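Local coordinates for protein VP1 (PDB 4PCG) that forms the jelly-roll pentamers that serve as major capsid building blocks of human polyomavirus 6 and probably takes part in attachment to host cells, at residues V88-I93 / F261-R266; V23-L28 / I228-A233; G112-Q117 / G196-P201. All coordinates share one frame; numbering follows the deposited sequence.

Contact 1 of 3, residues V88-I93 / F261-R266; sequences VETELI and FGRFFR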
loop_
_atom_site.group_PDB
_atom_site.type_symbol
_atom_site.label_atom_id
_atom_site.label_comp_id
_atom_site.label_asym_id
_atom_site.label_seq_id
_atom_site.Cartn_x
_atom_site.Cartn_y
_atom_site.Cartn_z
ATOM N N VAL B 88 -24.150 -0.229 7.948
ATOM C CA VAL B 88 -23.846 1.177 8.153
ATOM C C VAL B 88 -23.008 1.694 6.989
ATOM O O VAL B 88 -22.127 0.992 6.460
ATOM C CB VAL B 88 -23.119 1.429 9.490
ATOM C CG1 VAL B 88 -21.806 0.662 9.571
ATOM C CG2 VAL B 88 -22.899 2.928 9.703
ATOM N N GLU B 89 -23.333 2.910 6.561
ATOM C CA GLU B 89 -22.464 3.654 5.655
ATOM C C GLU B 89 -21.811 4.707 6.520
ATOM O O GLU B 89 -22.500 5.395 7.270
ATOM C CB GLU B 89 -23.282 4.366 4.574
ATOM C CG GLU B 89 -24.165 3.449 3.744
ATOM C CD GLU B 89 -25.378 4.154 3.147
ATOM O OE1 GLU B 89 -25.329 5.346 2.707
ATOM O OE2 GLU B 89 -26.401 3.478 3.088
ATOM N N THR B 90 -20.487 4.815 6.474
ATOM C CA THR B 90 -19.828 5.862 7.236
ATOM C C THR B 90 -18.696 6.427 6.387
ATOM O O THR B 90 -17.998 5.686 5.693
ATOM C CB THR B 90 -19.372 5.388 8.642
ATOM O OG1 THR B 90 -18.763 6.473 9.361
ATOM C CG2 THR B 90 -18.375 4.238 8.586
ATOM N N GLU B 91 -18.544 7.740 6.434
ATOM C CA GLU B 91 -17.633 8.448 5.523
ATOM C C GLU B 91 -17.122 9.695 6.205
ATOM O O GLU B 91 -17.856 10.336 6.967
ATOM C CB GLU B 91 -18.394 8.869 4.263
ATOM C CG GLU B 91 -19.062 7.726 3.476
ATOM C CD GLU B 91 -18.081 6.808 2.770
ATOM O OE1 GLU B 91 -16.927 7.220 2.521
ATOM O OE2 GLU B 91 -18.464 5.673 2.399
ATOM N N LEU B 92 -15.859 10.029 5.944
ATOM C CA LEU B 92 -15.236 11.223 6.477
ATOM C C LEU B 92 -15.435 12.399 5.540
ATOM O O LEU B 92 -15.380 12.251 4.304
ATOM C CB LEU B 92 -13.734 11.012 6.654
ATOM C CG LEU B 92 -13.244 10.153 7.816
ATOM C CD1 LEU B 92 -11.738 10.233 7.988
ATOM C CD2 LEU B 92 -13.932 10.635 9.080
ATOM N N ILE B 93 -15.639 13.571 6.140
ATOM C CA ILE B 93 -15.818 14.819 5.423
ATOM C C ILE B 93 -14.572 15.676 5.622
ATOM O O ILE B 93 -14.255 16.064 6.741
ATOM C CB ILE B 93 -17.058 15.597 5.928
ATOM C CG1 ILE B 93 -18.299 14.726 5.775
ATOM C CG2 ILE B 93 -17.248 16.882 5.166
ATOM C CD1 ILE B 93 -19.498 15.262 6.500
ATOM N N PHE B 261 -13.595 17.190 9.305
ATOM C CA PHE B 261 -14.697 18.124 9.597
ATOM C C PHE B 261 -15.927 17.429 10.175
ATOM O O PHE B 261 -16.771 18.052 10.802
ATOM C CB PHE B 261 -15.108 18.912 8.361
ATOM C CG PHE B 261 -14.000 19.711 7.739
ATOM C CD1 PHE B 261 -13.109 20.439 8.524
ATOM C CD2 PHE B 261 -13.878 19.785 6.380
ATOM C CE1 PHE B 261 -12.107 21.198 7.944
ATOM C CE2 PHE B 261 -12.881 20.543 5.775
ATOM C CZ PHE B 261 -11.982 21.254 6.558
ATOM N N GLY B 262 -16.008 16.124 9.973
ATOM C CA GLY B 262 -17.129 15.356 10.476
ATOM C C GLY B 262 -17.029 13.927 10.010
ATOM O O GLY B 262 -16.328 13.625 9.011
ATOM N N ARG B 263 -17.685 13.017 10.730
ATOM C CA ARG B 263 -17.871 11.662 10.211
ATOM C C ARG B 263 -19.362 11.401 10.066
ATOM O O ARG B 263 -20.117 11.475 11.051
ATOM C CB ARG B 263 -17.250 10.594 11.123
ATOM C CG ARG B 263 -17.557 9.170 10.664
ATOM C CD ARG B 263 -16.865 8.115 11.504
ATOM N NE ARG B 263 -15.422 7.966 11.212
ATOM C CZ ARG B 263 -14.930 7.239 10.219
ATOM N NH1 ARG B 263 -15.743 6.598 9.359
ATOM N NH2 ARG B 263 -13.619 7.148 10.051
ATOM N N PHE B 264 -19.773 11.136 8.825
ATOM C CA PHE B 264 -21.142 10.805 8.494
ATOM C C PHE B 264 -21.421 9.352 8.835
ATOM O O PHE B 264 -20.577 8.497 8.576
ATOM C CB PHE B 264 -21.376 11.040 6.995
ATOM C CG PHE B 264 -22.735 10.651 6.507
ATOM C CD1 PHE B 264 -23.845 11.434 6.793
ATOM C CD2 PHE B 264 -22.912 9.516 5.709
ATOM C CE1 PHE B 264 -25.109 11.089 6.338
ATOM C CE2 PHE B 264 -24.168 9.176 5.240
ATOM C CZ PHE B 264 -25.265 9.963 5.539
ATOM N N PHE B 265 -22.608 9.096 9.394
ATOM C CA PHE B 265 -23.137 7.741 9.583
ATOM C C PHE B 265 -24.570 7.694 9.008
ATOM O O PHE B 265 -25.378 8.603 9.210
ATOM C CB PHE B 265 -23.270 7.352 11.065
ATOM C CG PHE B 265 -21.981 7.189 11.836
ATOM C CD1 PHE B 265 -21.255 8.295 12.279
ATOM C CD2 PHE B 265 -21.542 5.927 12.214
ATOM C CE1 PHE B 265 -20.112 8.124 13.056
ATOM C CE2 PHE B 265 -20.402 5.752 12.992
ATOM C CZ PHE B 265 -19.686 6.864 13.425
ATOM N N ARG B 266 -24.880 6.613 8.306
ATOM C CA ARG B 266 -26.233 6.237 7.989
ATOM C C ARG B 266 -26.360 4.786 8.401
ATOM O O ARG B 266 -25.774 3.905 7.785
ATOM C CB ARG B 266 -26.511 6.348 6.480
ATOM C CG ARG B 266 -27.937 5.989 6.129
ATOM C CD ARG B 266 -28.230 6.137 4.644
ATOM N NE ARG B 266 -28.377 7.537 4.273
ATOM C CZ ARG B 266 -27.671 8.210 3.365
ATOM N NH1 ARG B 266 -27.950 9.500 3.164
ATOM N NH2 ARG B 266 -26.714 7.641 2.655
#
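Thr90 holds OG1 anti to its backbone N (chi1 -178°), and Arg263 bends at chi3 (-76°) after a straight start, which brings the guanidinium back across the strand pair to that hydroxyl. Arg263 NH1 gives Thr90 OG1 an almost straight, in-plane hydrogen bond of 3.0 Å, while Thr90 OG1 itself donates to Phe264 O at 2.8 Å. Phe264 O thereby takes two donors from opposite faces of its carbonyl plane, the second being Glu91 N. The same hydroxyl oxygen stands 3.9 Å above the centre of the Phe265 ring, and Leu92 CD2 lies over one face of the guanidinium, toward its rim; the NH2 of that group forms a salt bridge with Asp234.

On the other face of the sheet, Glu89 and Arg266 run side by side. Arg266 NH2 reaches the syn side of Glu89 OE1 at 2.7 Å, somewhat out of the carboxylate plane. Each has a further partner: Glu24 for Arg266, His268 for Glu89.

Backbone hydrogen bonds of the antiparallel pairs Glu89/Arg266 and Glu91/Phe264 join the strands. On its other edge, Arg263 and Phe265 pair through the backbone with Leu27 and Ala25, which places strand 256-274 between strands 79-93 and 9-27. Trp121 and Leu230 of the facing sheet pack over the Thr90 and Phe265 side, whereas Pro181 of a neighbouring subunit meets Phe264 and Arg266 on the reverse.

Contact 2 of 3, residues V23-L28 / I228-A233; sequences VEAILL and IYLTSA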
loop_
_atom_site.group_PDB
_atom_site.type_symbol
_atom_site.label_atom_id
_atom_site.label_comp_id
_atom_site.label_asym_id
_atom_site.label_seq_id
_atom_site.Cartn_x
_atom_site.Cartn_y
_atom_site.Cartn_z
ATOM N N VAL B 23 -31.048 5.907 10.663
ATOM C CA VAL B 23 -30.537 7.054 11.397
ATOM C C VAL B 23 -29.407 7.647 10.564
ATOM O O VAL B 23 -28.505 6.931 10.155
ATOM C CB VAL B 23 -29.975 6.619 12.749
ATOM C CG1 VAL B 23 -29.065 7.692 13.374
ATOM C CG2 VAL B 23 -31.131 6.286 13.678
ATOM N N GLU B 24 -29.455 8.954 10.379
ATOM C CA GLU B 24 -28.345 9.703 9.815
ATOM C C GLU B 24 -27.797 10.681 10.831
ATOM O O GLU B 24 -28.572 11.363 11.525
ATOM C CB GLU B 24 -28.798 10.445 8.566
ATOM C CG GLU B 24 -29.023 9.485 7.426
ATOM C CD GLU B 24 -29.597 10.118 6.185
ATOM O OE1 GLU B 24 -29.317 11.314 5.948
ATOM O OE2 GLU B 24 -30.287 9.397 5.425
ATOM N N ALA B 25 -26.472 10.799 10.887
ATOM C CA ALA B 25 -25.839 11.745 11.783
ATOM C C ALA B 25 -24.481 12.138 11.250
ATOM O O ALA B 25 -23.859 11.375 10.515
ATOM C CB ALA B 25 -25.680 11.129 13.160
ATOM N N ILE B 26 -24.019 13.326 11.614
ATOM C CA ILE B 26 -22.620 13.682 11.386
ATOM C C ILE B 26 -22.032 13.985 12.743
ATOM O O ILE B 26 -22.488 14.911 13.413
ATOM C CB ILE B 26 -22.444 14.880 10.443
ATOM C CG1 ILE B 26 -22.903 14.502 9.031
ATOM C CG2 ILE B 26 -20.970 15.303 10.394
ATOM C CD1 ILE B 26 -22.893 15.635 8.048
ATOM N N LEU B 27 -21.072 13.161 13.157
ATOM C CA LEU B 27 -20.395 13.322 14.421
ATOM C C LEU B 27 -19.295 14.341 14.163
ATOM O O LEU B 27 -18.562 14.195 13.191
ATOM C CB LEU B 27 -19.840 11.968 14.907
ATOM C CG LEU B 27 -20.836 11.226 15.803
ATOM C CD1 LEU B 27 -22.131 10.899 15.089
ATOM C CD2 LEU B 27 -20.181 10.010 16.429
ATOM N N LEU B 28 -19.210 15.363 15.009
ATOM C CA LEU B 28 -18.318 16.500 14.796
ATOM C C LEU B 28 -17.098 16.382 15.710
ATOM O O LEU B 28 -17.202 15.875 16.831
ATOM C CB LEU B 28 -19.067 17.799 15.063
ATOM C CG LEU B 28 -20.381 17.980 14.285
ATOM C CD1 LEU B 28 -21.109 19.178 14.819
ATOM C CD2 LEU B 28 -20.098 18.095 12.794
ATOM N N ILE B 228 -29.304 3.953 19.389
ATOM C CA ILE B 228 -28.070 3.567 18.747
ATOM C C ILE B 228 -26.972 4.478 19.282
ATOM O O ILE B 228 -27.169 5.681 19.413
ATOM C CB ILE B 228 -28.168 3.560 17.206
ATOM C CG1 ILE B 228 -26.938 2.930 16.550
ATOM C CG2 ILE B 228 -28.461 4.930 16.622
ATOM C CD1 ILE B 228 -26.875 1.431 16.722
ATOM N N TYR B 229 -25.824 3.884 19.578
ATOM C CA TYR B 229 -24.672 4.600 20.134
ATOM C C TYR B 229 -23.638 4.675 19.042
ATOM O O TYR B 229 -23.150 3.631 18.572
ATOM C CB TYR B 229 -24.106 3.815 21.319
ATOM C CG TYR B 229 -25.003 3.868 22.520
ATOM C CD1 TYR B 229 -26.180 3.123 22.565
ATOM C CD2 TYR B 229 -24.702 4.691 23.610
ATOM C CE1 TYR B 229 -27.032 3.197 23.649
ATOM C CE2 TYR B 229 -25.544 4.757 24.701
ATOM C CZ TYR B 229 -26.692 3.998 24.716
ATOM O OH TYR B 229 -27.539 4.051 25.781
ATOM N N LEU B 230 -23.275 5.898 18.664
ATOM C CA LEU B 230 -22.280 6.129 17.654
ATOM C C LEU B 230 -21.095 6.787 18.302
ATOM O O LEU B 230 -21.277 7.696 19.087
ATOM C CB LEU B 230 -22.838 7.034 16.561
ATOM C CG LEU B 230 -24.130 6.552 15.887
ATOM C CD1 LEU B 230 -24.594 7.591 14.867
ATOM C CD2 LEU B 230 -23.885 5.227 15.191
ATOM N N THR B 231 -19.897 6.314 17.982
ATOM C CA THR B 231 -18.664 6.898 18.539
ATOM C C THR B 231 -17.623 7.025 17.439
ATOM O O THR B 231 -17.462 6.118 16.615
ATOM C CB THR B 231 -18.134 6.026 19.702
ATOM O OG1 THR B 231 -19.207 5.692 20.597
ATOM C CG2 THR B 231 -17.125 6.768 20.498
ATOM N N SER B 232 -16.874 8.119 17.422
ATOM C CA SER B 232 -15.890 8.296 16.371
ATOM C C SER B 232 -14.702 9.119 16.863
ATOM O O SER B 232 -14.802 9.835 17.854
ATOM C CB SER B 232 -16.510 8.952 15.146
ATOM O OG SER B 232 -16.856 10.292 15.388
ATOM N N ALA B 233 -13.583 8.951 16.191
ATOM C CA ALA B 233 -12.425 9.851 16.357
ATOM C C ALA B 233 -11.623 9.809 15.077
ATOM O O ALA B 233 -11.273 8.715 14.600
ATOM C CB ALA B 233 -11.558 9.411 17.512
#
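Leu27 lays its CD2 methyl over one face of the flat peptide group joining Leu230 to Thr231, with CD2 3.7 Å from Leu230 O. No aromatic ring, carboxylate or guanidinium of either segment enters the contact; its flat group is this peptide, and Leu27 meets it with a methyl. The chi1 of Leu27, -91°, is turned well past the usual staggered value, with CG roughly anti to the carbonyl carbon; this leaves both methyls directed at the opposite strand. CD2 also packs on Leu230 CB at 4.0 Å, and CD1 meets Leu230 CD1 at 4.1 Å, the two leucine side chains crossing at about a right angle.

Beside them, Ser232 OG rests against the Leu27 side chain, 3.5 Å from CB, as a van der Waals neighbour. Ala25 CB touches the tip of Leu230 at CD1, so that Leu230 is shared by two residues of strand 9-27. Farther along, Val23 and Ile228 slide past one another in opposite directions and meet through their CG2 methyls at 4.2 Å.

Not one hydrogen bond links segments 23-28 and 228-233; the cohesion between them is apolar. Phe265 adds its ring to Leu27 from the strand next door, and Ala64 of strand 62-67 touches Leu27 as well.

The alternation of Val23, Ala25 and Leu27 toward the partner, with Glu24 and Ile26 turned away, is that of strands packed face to face. The axes of the two short segments come within 8.5 Å and are inclined by 32°, the arrangement of two sheets stacked in a β-sandwich, here the hydrophobic interior of the viral jelly roll.

Contact 3 of 3, residues G112-Q117 / G196-P201; sequences GVEGSQ and GSVTPP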
loop_
_atom_site.group_PDB
_atom_site.type_symbol
_atom_site.label_atom_id
_atom_site.label_comp_id
_atom_site.label_asym_id
_atom_site.label_seq_id
_atom_site.Cartn_x
_atom_site.Cartn_y
_atom_site.Cartn_z
ATOM N N GLY B 112 0.628 21.735 4.352
ATOM C CA GLY B 112 -0.407 20.731 4.444
ATOM C C GLY B 112 -0.589 20.118 5.824
ATOM O O GLY B 112 -0.090 20.606 6.845
ATOM N N VAL B 113 -1.325 19.029 5.847
ATOM C CA VAL B 113 -1.513 18.273 7.074
ATOM C C VAL B 113 -0.652 17.024 7.017
ATOM O O VAL B 113 -0.578 16.320 5.990
ATOM C CB VAL B 113 -3.003 17.970 7.358
ATOM C CG1 VAL B 113 -3.697 17.388 6.160
ATOM C CG2 VAL B 113 -3.141 17.064 8.583
ATOM N N GLU B 114 0.069 16.777 8.106
ATOM C CA GLU B 114 0.860 15.559 8.217
ATOM C C GLU B 114 1.163 15.249 9.673
ATOM O O GLU B 114 1.168 16.142 10.531
ATOM C CB GLU B 114 2.147 15.653 7.398
ATOM C CG GLU B 114 2.992 16.865 7.713
ATOM C CD GLU B 114 4.167 17.101 6.750
ATOM O OE1 GLU B 114 4.177 16.676 5.563
ATOM O OE2 GLU B 114 5.137 17.729 7.218
ATOM N N GLY B 115 1.381 13.970 9.943
ATOM C CA GLY B 115 1.703 13.529 11.293
ATOM C C GLY B 115 0.971 12.255 11.640
ATOM O O GLY B 115 0.439 11.549 10.747
ATOM N N SER B 116 0.945 11.958 12.936
ATOM C CA SER B 116 0.284 10.749 13.421
ATOM C C SER B 116 -1.227 10.865 13.305
ATOM O O SER B 116 -1.787 11.944 13.426
ATOM C CB SER B 116 0.722 10.423 14.859
ATOM O OG SER B 116 2.074 9.982 14.833
ATOM N N GLN B 117 -1.897 9.734 13.071
ATOM C CA GLN B 117 -3.306 9.728 12.700
ATOM C C GLN B 117 -4.076 8.656 13.448
ATOM O O GLN B 117 -3.507 7.682 13.912
ATOM C CB GLN B 117 -3.456 9.444 11.205
ATOM C CG GLN B 117 -2.728 10.421 10.281
ATOM C CD GLN B 117 -2.207 9.791 9.019
ATOM O OE1 GLN B 117 -2.879 8.976 8.391
ATOM N NE2 GLN B 117 -1.030 10.190 8.611
ATOM N N GLY B 196 4.471 8.121 13.216
ATOM C CA GLY B 196 5.390 8.980 12.479
ATOM C C GLY B 196 5.157 10.456 12.754
ATOM O O GLY B 196 4.043 10.878 13.046
ATOM N N SER B 197 6.212 11.254 12.653
ATOM C CA SER B 197 6.076 12.670 12.986
ATOM C C SER B 197 5.459 13.486 11.845
ATOM O O SER B 197 4.843 14.515 12.099
ATOM C CB SER B 197 7.425 13.220 13.353
ATOM O OG SER B 197 8.308 13.126 12.264
ATOM N N VAL B 198 5.670 13.050 10.598
ATOM C CA VAL B 198 5.206 13.823 9.430
ATOM C C VAL B 198 4.499 12.988 8.377
ATOM O O VAL B 198 4.526 13.292 7.180
ATOM C CB VAL B 198 6.367 14.622 8.806
ATOM C CG1 VAL B 198 6.886 15.646 9.804
ATOM C CG2 VAL B 198 7.516 13.745 8.345
ATOM N N THR B 199 3.799 11.961 8.823
ATOM C CA THR B 199 3.195 11.002 7.891
ATOM C C THR B 199 1.993 11.595 7.166
ATOM O O THR B 199 1.136 12.190 7.784
ATOM C CB THR B 199 2.772 9.736 8.645
ATOM O OG1 THR B 199 3.849 9.367 9.505
ATOM C CG2 THR B 199 2.448 8.565 7.693
ATOM N N PRO B 200 1.957 11.472 5.839
ATOM C CA PRO B 200 0.774 11.982 5.113
ATOM C C PRO B 200 -0.491 11.200 5.444
ATOM O O PRO B 200 -0.445 9.996 5.468
ATOM C CB PRO B 200 1.159 11.795 3.651
ATOM C CG PRO B 200 2.639 11.724 3.640
ATOM C CD PRO B 200 3.001 11.018 4.923
ATOM N N PRO B 201 -1.606 11.881 5.717
ATOM C CA PRO B 201 -2.867 11.155 5.788
ATOM C C PRO B 201 -3.437 10.828 4.408
ATOM O O PRO B 201 -3.114 11.477 3.423
ATOM C CB PRO B 201 -3.795 12.116 6.525
ATOM C CG PRO B 201 -3.247 13.464 6.141
ATOM C CD PRO B 201 -1.766 13.298 6.069
HETATM O O HOH W 1 5.387 14.452 4.892
HETATM O O HOH W 2 3.460 16.853 11.750
#
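Gly115 N points almost straight at Thr199 O, a 2.8 Å hydrogen bond with an angle of 175° at the proton that ties the two loops together. One residue on, Ser116 OG donates to Gly196 O, also at 2.8 Å. Gln117 folds its amide back between the loops through a bend at chi2 (147°). Its NE2 donates to Gly115 O of its own loop at 2.9 Å, nearly end-on to that carbonyl, and reaches Pro200 O across the contact in a weak bond of 3.2 Å. OE1 is taken up by the Tyr119 hydroxyl, and the flank of the amide lies against Pro201 CA and CB. Pro201 CG meanwhile packs on Val113 CG1 at 3.9 Å. Thr199 OG1 is hydrogen-bonded to Gly195 O.

Glu114 runs alongside Val198. A water donates to both Glu114 OE1 (2.6 Å) and Val198 O, while Ser197 N of a neighbouring subunit also binds that carboxylate oxygen. A second water lies between Glu114 O and Ser197 O, 2.7 Å from each; other acceptors compete for its two hydrogens.

Both segments are essentially loop, strand 117-124 beginning only at Gln117, and carbonyls of 196-201 are met singly: Thr199 O by a main-chain N-H, Gly196 O by a hydroxyl, Val198 O by water and Pro200 O, weakly, by an amide. The bond at Glu114 OE1 recurs on the other flank, where this chain's Ser197 N binds Glu114 OE1 of a third subunit. The chemistry implies a junction both internal and intersubunit: one carboxylate oxygen, water-bridged to its own chain's loop, also fastens adjacent pentamer members.

In this jelly-roll portion of a longer coat protein, contacts 1 and 2 belong to the core, their centres 8 Å apart. Contact 1 joins neighbours within one sheet, contact 2 packs facing sheets against each other, and they touch where strand 256-274 pairs with strand 9-27. Along the chain their segments alternate, 23-28, 88-93, 228-233, 261-266, so the core is built from segments far apart in the sequence. Contact 3 lies 21 Å from contact 1 and 25 Å from contact 2, centre to centre; its loops, 112-117 and 196-201, both fall between 88-93 and 228-233. All three reach the same neighbouring subunit, so core strands and outlying loops alike contribute to the pentamer's subunit interfaces.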